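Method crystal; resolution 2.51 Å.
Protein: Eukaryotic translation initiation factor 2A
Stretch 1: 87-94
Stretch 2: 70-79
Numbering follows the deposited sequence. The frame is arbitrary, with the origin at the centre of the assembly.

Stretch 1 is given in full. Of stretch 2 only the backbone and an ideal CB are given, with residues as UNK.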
# COMPACT_ATOMS: atom_id res chain seq x y z
N TYR A 87 -13.93 -7.98 4.97
CA TYR A 87 -13.29 -8.04 6.28
C TYR A 87 -12.45 -6.79 6.54
O TYR A 87 -11.83 -6.24 5.63
CB TYR A 87 -12.42 -9.30 6.41
CG TYR A 87 -13.18 -10.58 6.16
CD1 TYR A 87 -13.99 -11.13 7.15
CD2 TYR A 87 -13.09 -11.24 4.94
CE1 TYR A 87 -14.69 -12.31 6.92
CE2 TYR A 87 -13.78 -12.41 4.71
CZ TYR A 87 -14.57 -12.95 5.70
OH TYR A 87 -15.26 -14.11 5.47
N LEU A 88 -12.44 -6.35 7.80
CA LEU A 88 -11.69 -5.17 8.20
C LEU A 88 -10.90 -5.48 9.47
O LEU A 88 -11.46 -5.95 10.46
CB LEU A 88 -12.63 -3.98 8.42
CG LEU A 88 -12.02 -2.65 8.86
CD1 LEU A 88 -11.36 -1.93 7.69
CD2 LEU A 88 -13.07 -1.76 9.50
N SER A 89 -9.60 -5.22 9.44
CA SER A 89 -8.73 -5.49 10.59
C SER A 89 -8.40 -4.21 11.35
O SER A 89 -8.20 -3.16 10.75
CB SER A 89 -7.45 -6.19 10.13
OG SER A 89 -7.73 -7.42 9.50
N THR A 90 -8.34 -4.31 12.68
CA THR A 90 -8.09 -3.15 13.53
C THR A 90 -6.95 -3.38 14.52
O THR A 90 -7.08 -4.18 15.44
CB THR A 90 -9.36 -2.77 14.33
OG1 THR A 90 -9.73 -3.86 15.18
CG2 THR A 90 -10.51 -2.44 13.40
N TRP A 91 -5.85 -2.67 14.33
CA TRP A 91 -4.72 -2.73 15.26
C TRP A 91 -4.95 -1.79 16.44
O TRP A 91 -5.12 -0.58 16.26
CB TRP A 91 -3.41 -2.36 14.55
CG TRP A 91 -2.15 -2.51 15.41
CD1 TRP A 91 -1.29 -3.56 15.41
CD2 TRP A 91 -1.62 -1.56 16.34
NE1 TRP A 91 -0.27 -3.34 16.30
CE2 TRP A 91 -0.45 -2.12 16.89
CE3 TRP A 91 -2.03 -0.29 16.78
CZ2 TRP A 91 0.32 -1.46 17.84
CZ3 TRP A 91 -1.26 0.36 17.73
CH2 TRP A 91 -0.10 -0.22 18.25
N GLU A 92 -4.96 -2.35 17.65
CA GLU A 92 -4.97 -1.54 18.86
C GLU A 92 -3.58 -1.58 19.48
O GLU A 92 -2.74 -2.39 19.08
CB GLU A 92 -6.01 -2.04 19.86
CG GLU A 92 -7.43 -2.08 19.34
CD GLU A 92 -8.42 -2.59 20.37
OE1 GLU A 92 -9.62 -2.67 20.06
OE2 GLU A 92 -7.98 -2.92 21.50
N ARG A 93 -3.32 -0.71 20.46
CA ARG A 93 -2.05 -0.75 21.17
C ARG A 93 -2.05 -1.94 22.12
O ARG A 93 -3.00 -2.13 22.89
CB ARG A 93 -1.81 0.56 21.93
CG ARG A 93 -0.43 0.66 22.56
CD ARG A 93 -0.23 1.96 23.31
NE ARG A 93 -0.23 3.13 22.43
CZ ARG A 93 0.83 3.57 21.76
NH1 ARG A 93 1.99 2.94 21.87
NH2 ARG A 93 0.73 4.64 20.99
N PRO A 94 -1.00 -2.77 22.07
CA PRO A 94 -0.91 -4.00 22.86
C PRO A 94 -0.96 -3.78 24.37
O PRO A 94 -0.71 -2.68 24.84
CB PRO A 94 0.45 -4.59 22.44
CG PRO A 94 1.21 -3.45 21.86
CD PRO A 94 0.18 -2.58 21.21
N UNK A 70 -21.23 -0.86 12.71
CA UNK A 70 -20.59 -0.33 13.90
C UNK A 70 -19.68 -1.36 14.57
O UNK A 70 -20.12 -2.46 14.92
CB UNK A 70 -21.65 0.15 14.89
N UNK A 71 -18.42 -1.00 14.74
CA UNK A 71 -17.45 -1.86 15.42
C UNK A 71 -16.99 -1.25 16.74
O UNK A 71 -16.50 -0.13 16.77
CB UNK A 71 -16.24 -2.11 14.52
N UNK A 72 -17.14 -2.01 17.84
CA UNK A 72 -16.70 -1.55 19.16
C UNK A 72 -15.18 -1.62 19.30
O UNK A 72 -14.68 -2.20 20.27
CB UNK A 72 -17.36 -2.38 20.26
N UNK A 73 -14.47 -1.04 18.35
CA UNK A 73 -13.01 -1.02 18.37
C UNK A 73 -12.48 0.30 18.92
O UNK A 73 -12.63 1.35 18.30
CB UNK A 73 -12.46 -1.26 16.96
N UNK A 74 -11.87 0.23 20.10
CA UNK A 74 -11.33 1.42 20.76
C UNK A 74 -9.81 1.45 20.69
O UNK A 74 -9.17 0.42 20.47
CB UNK A 74 -11.79 1.47 22.22
N UNK A 75 -9.24 2.63 20.88
CA UNK A 75 -7.79 2.82 20.93
C UNK A 75 -7.08 2.35 19.67
O UNK A 75 -5.90 2.01 19.71
CB UNK A 75 -7.21 2.08 22.14
N UNK A 76 -7.79 2.33 18.55
CA UNK A 76 -7.23 1.86 17.29
C UNK A 76 -6.18 2.82 16.75
O UNK A 76 -6.22 4.02 17.04
CB UNK A 76 -8.34 1.67 16.26
N UNK A 77 -5.24 2.30 15.98
CA UNK A 77 -4.23 3.13 15.34
C UNK A 77 -4.19 2.86 13.84
O UNK A 77 -3.87 3.74 13.05
CB UNK A 77 -2.86 2.88 15.96
N UNK A 78 -4.51 1.62 13.47
CA UNK A 78 -4.44 1.21 12.07
C UNK A 78 -5.69 0.45 11.63
O UNK A 78 -6.32 -0.25 12.42
CB UNK A 78 -3.20 0.34 11.84
N UNK A 79 -6.04 0.60 10.35
CA UNK A 79 -7.21 -0.05 9.78
C UNK A 79 -6.84 -0.65 8.42
O UNK A 79 -5.93 -0.16 7.75
CB UNK A 79 -8.37 0.94 9.64

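Position 70 lies beyond the reach of stretch 1, with extended backbone angles that almost any residue could adopt, so the neighbouring stretch selects nothing. It is Gln70, whose NE2 makes a weak hydrogen bond to the carbonyl O of position 71 (3.0 Å).

At position 71 the CA-to-CB bond points toward stretch 1, but nothing there lies within 5.5 Å of the ideal CB. A long apolar chain could bridge the gap to the methyls of Leu88. The residue is Leu71, and its CD1 packs 3.7 Å from Leu88 CD2.

Position 72 points away, and its phi of -75° is compatible with proline among many others; it is Pro72.

Position 73 points toward stretch 1, its CB 4.2 Å from Thr90 OG1 and 4.4 Å from Glu92 OE1. A small residue fits so close an approach, though a polar one might also suit those oxygens. Ala73 brings just a methyl group.

Position 74 points away and leaves the choice wide. In Ala74 it is the backbone that meets stretch 1: Ala74 O lies 3.1 Å from Glu92 OE1, a pair of acceptors that forms no hydrogen bond.

Position 75 has phi/psi of 58/25°, the left-handed region, which favours glycine, asparagine or aspartate. It is Asn75, with its CB sideways to stretch 1.

Position 76 is again extended, its CB 3.9 Å from Trp91 O and within 5 Å of Thr90 CB and Glu92 CG. A compact, branched residue such as valine or threonine would suit. Thr76 places CG2 3.9 Å from Thr90 CB, while its CA makes a CA-H...O contact with Trp91 O (3.4 Å).

Position 77 donates its backbone N to Trp91 O (2.9 Å), and its CB sits tightly, 3.4 Å from Trp91 CE3. Beyond lie an indole and the Arg93 guanidinium, so an aromatic ring carrying an acceptor would serve both; an acidic chain might answer the charge alone. Tyr77 presents its ring face to the edge of Trp91, with planes at 84°, and its OH accepts hydrogen bonds from Arg93 NH2 (2.8 Å) and Arg93 NE (3.0 Å).

Position 78 pairs with Trp91 in the antiparallel sheet, accepting Trp91 N at its carbonyl O (3.1 Å). Its CB, 3.8 Å from Trp91 CB, shares that residue's face, where a chain with an aliphatic stem would pack. Glu78 brings its CG obliquely to the indole.

Position 79 pairs with Thr90 on the other face, its CB 4.6 Å from Leu88 CD1, inviting a branched aliphatic. Leu79 sets CD2 3.7 Å from Thr90 CG2.

Stretch 2, residues 70-79: QLPAANTYEL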
# COMPACT_ATOMS: atom_id res chain seq x y z
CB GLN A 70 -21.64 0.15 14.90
CG GLN A 70 -21.03 0.79 16.12
CD GLN A 70 -20.05 1.88 15.75
OE1 GLN A 70 -20.44 2.99 15.39
NE2 GLN A 70 -18.76 1.56 15.82
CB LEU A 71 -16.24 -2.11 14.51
CG LEU A 71 -16.56 -2.46 13.06
CD1 LEU A 71 -15.28 -2.69 12.28
CD2 LEU A 71 -17.48 -3.66 12.98
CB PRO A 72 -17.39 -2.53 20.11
CG PRO A 72 -17.55 -3.77 19.32
CD PRO A 72 -17.78 -3.34 17.89
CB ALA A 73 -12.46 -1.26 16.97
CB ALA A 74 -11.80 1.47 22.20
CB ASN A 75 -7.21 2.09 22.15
CG ASN A 75 -7.99 2.37 23.42
OD1 ASN A 75 -8.30 3.51 23.74
ND2 ASN A 75 -8.31 1.31 24.15
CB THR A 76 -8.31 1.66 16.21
OG1 THR A 76 -9.17 2.80 16.18
CG2 THR A 76 -9.14 0.42 16.51
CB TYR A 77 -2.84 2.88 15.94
CG TYR A 77 -2.62 3.50 17.31
CD1 TYR A 77 -3.38 3.11 18.40
CD2 TYR A 77 -1.64 4.45 17.50
CE1 TYR A 77 -3.18 3.67 19.65
CE2 TYR A 77 -1.42 5.02 18.74
CZ TYR A 77 -2.20 4.62 19.81
OH TYR A 77 -1.99 5.18 21.05
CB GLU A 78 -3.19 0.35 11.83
CG GLU A 78 -1.93 0.89 12.48
CD GLU A 78 -0.82 1.16 11.49
OE1 GLU A 78 -1.10 1.17 10.27
OE2 GLU A 78 0.33 1.36 11.93
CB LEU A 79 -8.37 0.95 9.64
CG LEU A 79 -8.84 1.68 10.90
CD1 LEU A 79 -9.79 2.81 10.54
CD2 LEU A 79 -9.49 0.72 11.88
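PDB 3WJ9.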